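Local coordinates for capsular polysaccharide export system protein KpsC (Thermosulfurimonas dismutans, PDB 6MGB), which transfers a beta-linked Kdo residue, probably from CMP-Kdo, in building the conserved glycolipid that probably holds Gram-negative capsules to the cell, at residues His136-Ser139 against Lys140-Gly144; Pro232-Leu235 against Leu236-Asp240; Met249-Glu252 against Gly253-Leu256; Glu291-Ala295 against Ala296-Tyr300. All coordinates share one frame; numbering follows the deposited sequence.

Contact 1: His136-Ser139 against Lys140-Gly144; sequences HKIS and KYNRG. With C5P (cytidine-5'-monophosphate), chain D.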
loop_
_atom_site.group_PDB
_atom_site.type_symbol
_atom_site.label_atom_id
_atom_site.label_comp_id
_atom_site.label_asym_id
_atom_site.label_seq_id
_atom_site.Cartn_x
_atom_site.Cartn_y
_atom_site.Cartn_z
ATOM N N HIS A 136 6.006 14.353 10.958
ATOM C CA HIS A 136 6.174 13.333 11.985
ATOM C C HIS A 136 6.743 12.029 11.440
ATOM O O HIS A 136 6.791 11.036 12.173
ATOM C CB HIS A 136 4.841 13.072 12.686
ATOM C CG HIS A 136 4.412 14.189 13.584
ATOM N ND1 HIS A 136 3.576 15.202 13.167
ATOM C CD2 HIS A 136 4.722 14.463 14.874
ATOM C CE1 HIS A 136 3.381 16.046 14.164
ATOM N NE2 HIS A 136 4.065 15.620 15.212
ATOM N N LYS A 137 7.181 12.014 10.183
ATOM C CA LYS A 137 7.819 10.844 9.584
ATOM C C LYS A 137 6.962 9.594 9.773
ATOM O O LYS A 137 7.421 8.555 10.254
ATOM C CB LYS A 137 9.223 10.644 10.160
ATOM C CG LYS A 137 10.146 11.838 9.954
ATOM C CD LYS A 137 11.585 11.514 10.326
ATOM C CE LYS A 137 12.497 12.717 10.136
ATOM N NZ LYS A 137 12.139 13.843 11.042
ATOM N N ILE A 138 5.695 9.704 9.380
ATOM C CA ILE A 138 4.724 8.625 9.522
ATOM C C ILE A 138 4.747 7.767 8.266
ATOM O O ILE A 138 4.966 8.259 7.153
ATOM C CB ILE A 138 3.318 9.199 9.802
ATOM C CG1 ILE A 138 3.245 9.730 11.236
ATOM C CG2 ILE A 138 2.234 8.145 9.570
ATOM C CD1 ILE A 138 2.024 10.580 11.518
ATOM N N SER A 139 4.514 6.472 8.444
ATOM C CA SER A 139 4.520 5.522 7.336
ATOM C C SER A 139 3.525 4.413 7.660
ATOM O O SER A 139 2.692 4.552 8.562
ATOM C CB SER A 139 5.946 4.997 7.090
ATOM O OG SER A 139 6.451 4.335 8.236
ATOM N N LYS A 140 3.609 3.303 6.922
ATOM C CA LYS A 140 2.656 2.213 7.110
ATOM C C LYS A 140 2.797 1.582 8.491
ATOM O O LYS A 140 1.799 1.366 9.188
ATOM C CB LYS A 140 2.847 1.159 6.018
ATOM C CG LYS A 140 1.747 0.107 5.962
ATOM C CD LYS A 140 2.020 -0.930 4.879
ATOM C CE LYS A 140 0.803 -1.807 4.619
ATOM N NZ LYS A 140 -0.230 -1.103 3.803
ATOM N N TYR A 141 4.030 1.278 8.905
ATOM C CA TYR A 141 4.270 0.482 10.103
ATOM C C TYR A 141 4.813 1.273 11.286
ATOM O O TYR A 141 4.590 0.868 12.426
ATOM C CB TYR A 141 5.241 -0.666 9.789
ATOM C CG TYR A 141 4.708 -1.646 8.764
ATOM C CD1 TYR A 141 3.586 -2.422 9.032
ATOM C CD2 TYR A 141 5.332 -1.803 7.534
ATOM C CE1 TYR A 141 3.097 -3.321 8.099
ATOM C CE2 TYR A 141 4.850 -2.700 6.597
ATOM C CZ TYR A 141 3.733 -3.456 6.884
ATOM O OH TYR A 141 3.252 -4.347 5.953
ATOM N N ASN A 142 5.522 2.375 11.053
ATOM C CA ASN A 142 5.980 3.257 12.129
ATOM C C ASN A 142 6.765 2.485 13.192
ATOM O O ASN A 142 6.374 2.407 14.359
ATOM C CB ASN A 142 4.796 3.988 12.767
ATOM C CG ASN A 142 3.928 4.702 11.751
ATOM O OD1 ASN A 142 4.232 5.819 11.333
ATOM N ND2 ASN A 142 2.832 4.063 11.356
ATOM N N ARG A 143 7.898 1.921 12.774
ATOM C CA ARG A 143 8.723 1.126 13.677
ATOM C C ARG A 143 10.190 1.522 13.618
ATOM O O ARG A 143 10.891 1.482 14.635
ATOM C CB ARG A 143 8.604 -0.359 13.339
ATOM C CG ARG A 143 7.200 -0.890 13.361
ATOM C CD ARG A 143 7.171 -2.290 12.818
ATOM N NE ARG A 143 7.869 -3.234 13.692
ATOM C CZ ARG A 143 9.090 -3.707 13.463
ATOM N NH1 ARG A 143 9.755 -3.343 12.382
ATOM N NH2 ARG A 143 9.653 -4.554 14.310
ATOM N N GLY A 144 10.662 1.894 12.433
ATOM C CA GLY A 144 12.089 2.016 12.217
ATOM C C GLY A 144 12.731 3.045 13.125
ATOM O O GLY A 144 12.074 3.882 13.744
HETATM O O3P C5P D . 4.258 -2.419 -0.422
HETATM P P C5P D . 5.286 -3.030 0.503
HETATM O O1P C5P D . 6.540 -3.356 -0.302
HETATM O O2P C5P D . 4.894 -4.253 1.309
HETATM O "O5'" C5P D . 5.680 -1.877 1.524
HETATM C "C5'" C5P D . 4.913 -1.624 2.692
HETATM C "C4'" C5P D . 5.574 -0.574 3.546
HETATM O "O4'" C5P D . 6.747 -1.147 4.180
HETATM C "C3'" C5P D . 6.110 0.636 2.793
HETATM O "O3'" C5P D . 5.115 1.618 2.560
HETATM C "C2'" C5P D . 7.241 1.124 3.689
HETATM O "O2'" C5P D . 6.745 1.910 4.763
HETATM C "C1'" C5P D . 7.784 -0.192 4.247
HETATM N N1 C5P D . 8.935 -0.696 3.461
HETATM C C2 C5P D . 10.335 -0.504 3.958
HETATM N N3 C5P D . 11.496 -1.021 3.151
HETATM C C4 C5P D . 11.269 -1.715 1.887
HETATM C C5 C5P D . 9.875 -1.906 1.393
HETATM C C6 C5P D . 8.716 -1.389 2.200
HETATM O O2 C5P D . 10.526 0.057 4.981
HETATM N N4 C5P D . 12.394 -2.214 1.103
HETATM O O HOH W 1 7.481 5.824 10.219
HETATM O O HOH W 2 6.584 1.458 7.457
#
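Asn142 turns its carboxamide back on Ser139, using both of its ends. Its OD1 accepts the backbone N-H of Ser139 (OD1 to N 3.0 Å), a nearly straight bond at 167° whose donor stands above the carbonyl plane. In return, Asn142 ND2 gives a weak, bent bond to Ser139 O at 2.8 Å. CG of Asn142 lies anti to its own carbonyl carbon (chi1 -53°), and this swings the amide back to the preceding residues, where OD1 also rests against Ile138 CG2 at 3.5 Å. Two waters bond the hydroxyl of Ser139: one also donates to Lys137 O and, weakly, to Asn142 OD1; the other links Ser139 OG and Tyr141 N to the ribose O2' of CMP. The sugar is also flanked by Lys140 CD and by the edge of the Tyr141 ring, whose CE2 is 3.4 Å from O4' of CMP. With an alanine at Asn142, the Ser139 N-H would probably lose its acceptor and the nucleotide-binding turn would be less firmly fixed. Lys140 NZ reaches Gln248 and Gly75 O, while Asn142 ND2 also bonds Ser79 O. The turn follows a Schellman motif, with Lys137 at C-prime, that ends helix 120-135; Ile138 packs on helix 314-322, and Ser139 meets Pro232 of helix 232-236.

Contact 2: Pro232-Leu235 against Leu236-Asp240; sequences PVDL and LSHFD. With C5P (cytidine-5'-monophosphate), chain D.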
loop_
_atom_site.group_PDB
_atom_site.type_symbol
_atom_site.label_atom_id
_atom_site.label_comp_id
_atom_site.label_asym_id
_atom_site.label_seq_id
_atom_site.Cartn_x
_atom_site.Cartn_y
_atom_site.Cartn_z
ATOM N N PRO A 232 11.448 4.340 7.188
ATOM C CA PRO A 232 11.554 4.460 5.723
ATOM C C PRO A 232 11.534 5.891 5.216
ATOM O O PRO A 232 12.268 6.215 4.274
ATOM C CB PRO A 232 10.345 3.656 5.220
ATOM C CG PRO A 232 9.392 3.619 6.367
ATOM C CD PRO A 232 10.245 3.592 7.595
ATOM N N VAL A 233 10.715 6.763 5.803
ATOM C CA VAL A 233 10.643 8.131 5.300
ATOM C C VAL A 233 11.873 8.932 5.719
ATOM O O VAL A 233 12.266 9.876 5.026
ATOM C CB VAL A 233 9.340 8.809 5.757
ATOM C CG1 VAL A 233 8.135 8.079 5.185
ATOM C CG2 VAL A 233 9.251 8.858 7.261
ATOM N N ASP A 234 12.502 8.577 6.840
ATOM C CA ASP A 234 13.798 9.161 7.170
ATOM C C ASP A 234 14.859 8.706 6.176
ATOM O O ASP A 234 15.654 9.513 5.681
ATOM C CB ASP A 234 14.200 8.781 8.596
ATOM C CG ASP A 234 15.368 9.600 9.109
ATOM O OD1 ASP A 234 15.648 10.672 8.531
ATOM O OD2 ASP A 234 16.011 9.170 10.089
ATOM N N LEU A 235 14.881 7.407 5.868
ATOM C CA LEU A 235 15.830 6.890 4.889
ATOM C C LEU A 235 15.656 7.575 3.539
ATOM O O LEU A 235 16.641 7.929 2.881
ATOM C CB LEU A 235 15.655 5.377 4.746
ATOM C CG LEU A 235 16.609 4.661 3.790
ATOM C CD1 LEU A 235 18.048 4.767 4.272
ATOM C CD2 LEU A 235 16.203 3.204 3.627
ATOM N N LEU A 236 14.406 7.769 3.113
ATOM C CA LEU A 236 14.149 8.342 1.796
ATOM C C LEU A 236 14.669 9.768 1.684
ATOM O O LEU A 236 15.043 10.205 0.590
ATOM C CB LEU A 236 12.650 8.303 1.499
ATOM C CG LEU A 236 12.091 6.923 1.145
ATOM C CD1 LEU A 236 10.576 6.912 1.278
ATOM C CD2 LEU A 236 12.505 6.535 -0.265
ATOM N N SER A 237 14.708 10.508 2.794
ATOM C CA SER A 237 15.133 11.903 2.745
ATOM C C SER A 237 16.570 12.058 2.263
ATOM O O SER A 237 16.962 13.162 1.868
ATOM C CB SER A 237 14.987 12.547 4.124
ATOM O OG SER A 237 15.989 12.083 5.012
ATOM N N HIS A 238 17.363 10.989 2.289
ATOM C CA HIS A 238 18.767 11.051 1.905
ATOM C C HIS A 238 18.996 10.743 0.432
ATOM O O HIS A 238 20.152 10.648 0.006
ATOM C CB HIS A 238 19.585 10.086 2.762
ATOM C CG HIS A 238 19.634 10.462 4.208
ATOM N ND1 HIS A 238 20.604 11.292 4.728
ATOM C CD2 HIS A 238 18.831 10.127 5.245
ATOM C CE1 HIS A 238 20.398 11.450 6.023
ATOM N NE2 HIS A 238 19.328 10.753 6.362
ATOM N N PHE A 239 17.932 10.582 -0.349
ATOM C CA PHE A 239 18.044 10.292 -1.767
ATOM C C PHE A 239 17.153 11.246 -2.550
ATOM O O PHE A 239 16.185 11.800 -2.025
ATOM C CB PHE A 239 17.653 8.838 -2.082
ATOM C CG PHE A 239 18.497 7.816 -1.374
ATOM C CD1 PHE A 239 19.607 7.263 -1.994
ATOM C CD2 PHE A 239 18.179 7.404 -0.090
ATOM C CE1 PHE A 239 20.384 6.321 -1.345
ATOM C CE2 PHE A 239 18.954 6.463 0.564
ATOM C CZ PHE A 239 20.058 5.922 -0.065
ATOM N N ASP A 240 17.507 11.442 -3.817
ATOM C CA ASP A 240 16.659 12.162 -4.759
ATOM C C ASP A 240 15.937 11.242 -5.729
ATOM O O ASP A 240 14.852 11.593 -6.206
ATOM C CB ASP A 240 17.489 13.166 -5.564
ATOM C CG ASP A 240 18.114 14.239 -4.695
ATOM O OD1 ASP A 240 17.499 14.611 -3.674
ATOM O OD2 ASP A 240 19.219 14.710 -5.034
HETATM O O3P C5P D . 4.258 -2.419 -0.422
HETATM P P C5P D . 5.286 -3.030 0.503
HETATM O O1P C5P D . 6.540 -3.356 -0.302
HETATM O O2P C5P D . 4.894 -4.253 1.309
HETATM O "O5'" C5P D . 5.680 -1.877 1.524
HETATM C "C5'" C5P D . 4.913 -1.624 2.692
HETATM C "C4'" C5P D . 5.574 -0.574 3.546
HETATM O "O4'" C5P D . 6.747 -1.147 4.180
HETATM C "C3'" C5P D . 6.110 0.636 2.793
HETATM O "O3'" C5P D . 5.115 1.618 2.560
HETATM C "C2'" C5P D . 7.241 1.124 3.689
HETATM O "O2'" C5P D . 6.745 1.910 4.763
HETATM C "C1'" C5P D . 7.784 -0.192 4.247
HETATM N N1 C5P D . 8.935 -0.696 3.461
HETATM C C2 C5P D . 10.335 -0.504 3.958
HETATM N N3 C5P D . 11.496 -1.021 3.151
HETATM C C4 C5P D . 11.269 -1.715 1.887
HETATM C C5 C5P D . 9.875 -1.906 1.393
HETATM C C6 C5P D . 8.716 -1.389 2.200
HETATM O O2 C5P D . 10.526 0.057 4.981
HETATM N N4 C5P D . 12.394 -2.214 1.103
HETATM O O HOH W 3 18.347 11.141 9.120
#
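Leu236 N bonds Pro232 O at 2.9 Å in the single turn of a short helix, after which His238 N reaches Leu235 O and a type I beta turn from Leu236 to Phe239 leads the chain out. Ser237 adds a side-chain bond at this exit. Its OG sits between its own backbone N and carbonyl carbon (chi1 73°), which folds the hydroxyl back to donate to Asp234 O at 2.7 Å; Ser237 N divides weak bonds between that carbonyl and Val233 O. The His238 ring presents its edge here too, with CD2 3.3 Å from Asp234 O. Beyond it, a water donates to Asp234 OD1 and lies in the ring plane 3.0 Å from His238 NE2, bridging the two side chains. The other carboxylate oxygen of Asp234 accepts Val147 N. The helix and turn form the connection into strand 241-244 of the parallel sheet in this GT-B protein. Phe239 points the edge of its ring at Leu235 O, with CD2 at 3.4 Å, and its CE2 lies 4.2 Å from Leu235 CD1; Phe152 meets the rings of both His238 and Phe239. Leu236 packs towards Leu160 of strand 158-162 and Met249 of helix 248-255. At the start of the helix, Pro232 faces the nucleotide, its CG 3.5 Å from the ribose O2' of CMP.

Contact 3: Met249-Glu252 against Gly253-Leu256; sequences MGFE and GLML. With C5P (cytidine-5'-monophosphate), chain D.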
loop_
_atom_site.group_PDB
_atom_site.type_symbol
_atom_site.label_atom_id
_atom_site.label_comp_id
_atom_site.label_asym_id
_atom_site.label_seq_id
_atom_site.Cartn_x
_atom_site.Cartn_y
_atom_site.Cartn_z
ATOM N N MET A 249 6.311 1.795 -0.630
ATOM C CA MET A 249 7.357 2.740 -0.264
ATOM C C MET A 249 7.678 3.692 -1.408
ATOM O O MET A 249 8.203 4.783 -1.165
ATOM C CB MET A 249 8.612 1.983 0.176
ATOM C CG MET A 249 9.708 2.869 0.741
ATOM S SD MET A 249 10.981 1.916 1.593
ATOM C CE MET A 249 12.172 3.198 1.969
ATOM N N GLY A 250 7.370 3.303 -2.647
ATOM C CA GLY A 250 7.506 4.231 -3.759
ATOM C C GLY A 250 6.578 5.422 -3.633
ATOM O O GLY A 250 6.954 6.553 -3.952
ATOM N N PHE A 251 5.350 5.189 -3.163
ATOM C CA PHE A 251 4.432 6.302 -2.945
ATOM C C PHE A 251 4.875 7.152 -1.762
ATOM O O PHE A 251 4.727 8.379 -1.786
ATOM C CB PHE A 251 3.011 5.789 -2.726
ATOM C CG PHE A 251 1.986 6.883 -2.669
ATOM C CD1 PHE A 251 1.746 7.674 -3.781
ATOM C CD2 PHE A 251 1.271 7.128 -1.509
ATOM C CE1 PHE A 251 0.808 8.689 -3.738
ATOM C CE2 PHE A 251 0.330 8.141 -1.460
ATOM C CZ PHE A 251 0.099 8.922 -2.577
ATOM N N GLU A 252 5.416 6.522 -0.718
ATOM C CA GLU A 252 5.955 7.290 0.399
ATOM C C GLU A 252 7.086 8.200 -0.066
ATOM O O GLU A 252 7.224 9.330 0.416
ATOM C CB GLU A 252 6.425 6.344 1.503
ATOM C CG GLU A 252 5.275 5.614 2.174
ATOM C CD GLU A 252 5.725 4.639 3.240
ATOM O OE1 GLU A 252 6.943 4.385 3.350
ATOM O OE2 GLU A 252 4.852 4.124 3.971
ATOM N N GLY A 253 7.895 7.729 -1.016
ATOM C CA GLY A 253 8.894 8.597 -1.617
ATOM C C GLY A 253 8.274 9.699 -2.456
ATOM O O GLY A 253 8.716 10.851 -2.412
ATOM N N LEU A 254 7.238 9.364 -3.228
ATOM C CA LEU A 254 6.543 10.376 -4.017
ATOM C C LEU A 254 5.959 11.461 -3.119
ATOM O O LEU A 254 6.006 12.650 -3.455
ATOM C CB LEU A 254 5.441 9.715 -4.849
ATOM C CG LEU A 254 5.008 10.397 -6.148
ATOM C CD1 LEU A 254 6.135 10.406 -7.169
ATOM C CD2 LEU A 254 3.787 9.694 -6.718
ATOM N N MET A 255 5.410 11.068 -1.967
ATOM C CA MET A 255 4.850 12.041 -1.035
ATOM C C MET A 255 5.906 13.017 -0.533
ATOM O O MET A 255 5.573 14.140 -0.138
ATOM C CB MET A 255 4.193 11.314 0.139
ATOM C CG MET A 255 2.910 10.583 -0.240
ATOM S SD MET A 255 2.388 9.361 0.982
ATOM C CE MET A 255 2.239 10.382 2.447
ATOM N N LEU A 256 7.175 12.613 -0.537
ATOM C CA LEU A 256 8.273 13.485 -0.147
ATOM C C LEU A 256 8.890 14.217 -1.334
ATOM O O LEU A 256 9.926 14.871 -1.174
ATOM C CB LEU A 256 9.352 12.681 0.586
ATOM C CG LEU A 256 8.907 11.958 1.862
ATOM C CD1 LEU A 256 10.026 11.075 2.389
ATOM C CD2 LEU A 256 8.468 12.950 2.929
HETATM O O3P C5P D . 4.258 -2.419 -0.422
HETATM P P C5P D . 5.286 -3.030 0.503
HETATM O O1P C5P D . 6.540 -3.356 -0.302
HETATM O O2P C5P D . 4.894 -4.253 1.309
HETATM O "O5'" C5P D . 5.680 -1.877 1.524
HETATM C "C5'" C5P D . 4.913 -1.624 2.692
HETATM C "C4'" C5P D . 5.574 -0.574 3.546
HETATM O "O4'" C5P D . 6.747 -1.147 4.180
HETATM C "C3'" C5P D . 6.110 0.636 2.793
HETATM O "O3'" C5P D . 5.115 1.618 2.560
HETATM C "C2'" C5P D . 7.241 1.124 3.689
HETATM O "O2'" C5P D . 6.745 1.910 4.763
HETATM C "C1'" C5P D . 7.784 -0.192 4.247
HETATM N N1 C5P D . 8.935 -0.696 3.461
HETATM C C2 C5P D . 10.335 -0.504 3.958
HETATM N N3 C5P D . 11.496 -1.021 3.151
HETATM C C4 C5P D . 11.269 -1.715 1.887
HETATM C C5 C5P D . 9.875 -1.906 1.393
HETATM C C6 C5P D . 8.716 -1.389 2.200
HETATM O O2 C5P D . 10.526 0.057 4.981
HETATM N N4 C5P D . 12.394 -2.214 1.103
#
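Phe251 and Met255, one helical turn apart, make the densely packed side of this contact. Met255 CG lies over one face of the Phe251 ring, offset toward its rim and 4.0 Å from the centroid, in a CH-pi contact. The sulfur approaches more obliquely, SD standing 3.4 Å from Phe251 CE2 in a Met-aromatic contact. CG of Phe251 is anti to the backbone N (chi1 -173°), and this torsion brings the ring along the helix to meet Met255; Leu254 CD2 adds a more distant apolar touch at Phe251 CD1. Tyr297 and Leu292 of helix 289-299 meet the same ring, as does Phe267. Underneath run the helical bonds of helix 248-255, among them Met255 N to Phe251 O at 2.8 Å; the helix is the crossover of a beta-alpha-beta unit between parallel strands 241-244 and 259-262. At the last residue, the looser end of the contact, the pattern changes: Leu256 N bonds Gly253 O and only weakly Glu252 O, at 3.4 Å. Leu256, partly exposed, rests its CG on that carbonyl and also touches Leu236 and Arg134. The side turned to the nucleotide mixes hydrogen bonds with packing. Glu252, extended beyond CG, spreads its carboxylate across the ribose diol: OE1 accepts a hydrogen bond from O2' of CMP at 2.9 Å and OE2 a weak one from O3'. An alanine in place of Glu252 would probably leave both ribose hydroxyls without these acceptors and the sugar freer to shift. Nearer the base, Met249 SD lies 3.4 Å from N3 of CMP.

Contact 4: Glu291-Ala295 against Ala296-Tyr300; sequences ELFAA and AYLLY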
loop_
_atom_site.group_PDB
_atom_site.type_symbol
_atom_site.label_atom_id
_atom_site.label_comp_id
_atom_site.label_asym_id
_atom_site.label_seq_id
_atom_site.Cartn_x
_atom_site.Cartn_y
_atom_site.Cartn_z
ATOM N N GLU A 291 -3.690 15.427 -5.209
ATOM C CA GLU A 291 -4.923 14.748 -5.595
ATOM C C GLU A 291 -4.800 13.242 -5.411
ATOM O O GLU A 291 -5.713 12.599 -4.881
ATOM C CB GLU A 291 -5.277 15.083 -7.044
ATOM C CG GLU A 291 -5.771 16.507 -7.250
ATOM C CD GLU A 291 -5.970 16.850 -8.715
ATOM O OE1 GLU A 291 -5.382 16.161 -9.576
ATOM O OE2 GLU A 291 -6.714 17.808 -9.004
ATOM N N LEU A 292 -3.677 12.665 -5.842
ATOM C CA LEU A 292 -3.452 11.236 -5.658
ATOM C C LEU A 292 -3.470 10.872 -4.179
ATOM O O LEU A 292 -4.100 9.889 -3.774
ATOM C CB LEU A 292 -2.122 10.844 -6.301
ATOM C CG LEU A 292 -1.659 9.394 -6.166
ATOM C CD1 LEU A 292 -2.746 8.422 -6.584
ATOM C CD2 LEU A 292 -0.412 9.187 -7.005
ATOM N N PHE A 293 -2.785 11.666 -3.356
ATOM C CA PHE A 293 -2.765 11.416 -1.919
ATOM C C PHE A 293 -4.161 11.524 -1.315
ATOM O O PHE A 293 -4.547 10.704 -0.474
ATOM C CB PHE A 293 -1.806 12.397 -1.245
ATOM C CG PHE A 293 -1.870 12.379 0.255
ATOM C CD1 PHE A 293 -1.168 11.432 0.980
ATOM C CD2 PHE A 293 -2.628 13.315 0.939
ATOM C CE1 PHE A 293 -1.225 11.417 2.358
ATOM C CE2 PHE A 293 -2.686 13.305 2.318
ATOM C CZ PHE A 293 -1.987 12.355 3.029
ATOM N N ALA A 294 -4.935 12.532 -1.727
ATOM C CA ALA A 294 -6.271 12.720 -1.169
ATOM C C ALA A 294 -7.143 11.492 -1.404
ATOM O O ALA A 294 -7.792 10.989 -0.480
ATOM C CB ALA A 294 -6.919 13.964 -1.776
ATOM N N ALA A 295 -7.176 10.995 -2.640
ATOM C CA ALA A 295 -7.985 9.817 -2.937
ATOM C C ALA A 295 -7.432 8.577 -2.242
ATOM O O ALA A 295 -8.184 7.804 -1.637
ATOM C CB ALA A 295 -8.052 9.598 -4.448
ATOM N N ALA A 296 -6.115 8.376 -2.311
ATOM C CA ALA A 296 -5.536 7.114 -1.862
ATOM C C ALA A 296 -5.529 7.001 -0.342
ATOM O O ALA A 296 -5.783 5.920 0.204
ATOM C CB ALA A 296 -4.118 6.965 -2.411
ATOM N N TYR A 297 -5.231 8.093 0.363
ATOM C CA TYR A 297 -5.060 8.036 1.811
ATOM C C TYR A 297 -6.253 8.573 2.595
ATOM O O TYR A 297 -6.509 8.093 3.703
ATOM C CB TYR A 297 -3.794 8.800 2.225
ATOM C CG TYR A 297 -2.521 7.962 2.211
ATOM C CD1 TYR A 297 -2.177 7.200 1.100
ATOM C CD2 TYR A 297 -1.659 7.948 3.304
ATOM C CE1 TYR A 297 -1.019 6.441 1.081
ATOM C CE2 TYR A 297 -0.498 7.192 3.293
ATOM C CZ TYR A 297 -0.184 6.441 2.179
ATOM O OH TYR A 297 0.966 5.683 2.154
ATOM N N LEU A 298 -6.994 9.547 2.064
ATOM C CA LEU A 298 -8.134 10.091 2.798
ATOM C C LEU A 298 -9.445 9.384 2.455
ATOM O O LEU A 298 -10.184 8.977 3.357
ATOM C CB LEU A 298 -8.263 11.596 2.538
ATOM C CG LEU A 298 -7.522 12.505 3.521
ATOM C CD1 LEU A 298 -6.018 12.431 3.310
ATOM C CD2 LEU A 298 -8.014 13.939 3.401
ATOM N N LEU A 299 -9.748 9.228 1.167
ATOM C CA LEU A 299 -11.046 8.704 0.746
ATOM C C LEU A 299 -11.091 7.181 0.687
ATOM O O LEU A 299 -12.093 6.576 1.085
ATOM C CB LEU A 299 -11.413 9.261 -0.630
ATOM C CG LEU A 299 -11.453 10.784 -0.784
ATOM C CD1 LEU A 299 -12.004 11.152 -2.154
ATOM C CD2 LEU A 299 -12.274 11.436 0.319
ATOM N N TYR A 300 -10.026 6.549 0.186
ATOM C CA TYR A 300 -10.096 5.128 -0.146
ATOM C C TYR A 300 -10.138 4.248 1.099
ATOM O O TYR A 300 -11.031 3.389 1.190
ATOM C CB TYR A 300 -8.932 4.780 -1.081
ATOM C CG TYR A 300 -8.842 3.357 -1.587
ATOM C CD1 TYR A 300 -9.892 2.758 -2.276
ATOM C CD2 TYR A 300 -7.667 2.630 -1.424
ATOM C CE1 TYR A 300 -9.781 1.462 -2.755
ATOM C CE2 TYR A 300 -7.548 1.343 -1.896
ATOM C CZ TYR A 300 -8.605 0.761 -2.562
ATOM O OH TYR A 300 -8.475 -0.526 -3.037
#
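With CG anti to the backbone N (chi1 171°), Phe293 swings its ring forward along the helix beneath CB of Tyr297, one turn on. Tyr297 CB stands 4.1 Å from the centroid of the Phe293 ring, 27° off its normal, a CH-pi contact. The two rings meet obliquely, with planes at 31° and Phe293 CE1 3.6 Å from Tyr297 CD2. At another part of the ring, Leu298 CD1 touches Phe293 CE2 at 3.6 Å. The backbone changes its pattern in this stretch. Tyr297 N still bonds Phe293 O at 2.8 Å, as in a regular alpha helix, but Ala294 O takes both Leu298 N and Leu299 N, and Tyr300 N reaches five residues back to Ala295 O at 2.9 Å. This widening is a pi-type turn near the end of helix 289-299. Tyr300 OH bonds Asp94 OD2, while Tyr297 OH makes a weak bond to Gln248, a CMP-binding residue. Apolar faces thus hold the Tyr297 ring near the nucleotide site, against Phe76 and Met255, and its hydroxyl makes a weak polar link to that site.

In the fold
The four contacts follow one another along the chain of this GT-B protein. Contacts 1, 2 and 3 touch CMP, their centres 9 to 12 Å apart: a loop after helix 120-135, helix 232-236 with its exit turn, and helix 248-255. Contacts 2 and 3 belong to connections of the six-stranded parallel sheet, on either side of strand 241-244 in sequence. Contact 4, on helix 289-299, is set back from the nucleotide; its centre lies about 18 Å from that of contact 1, yet it packs against contact 3 through Phe251 and Tyr297. The pocket thus draws on a loop near residue 140 and two helices about a hundred residues later, with Phe251, Phe293 and Tyr297 packed behind.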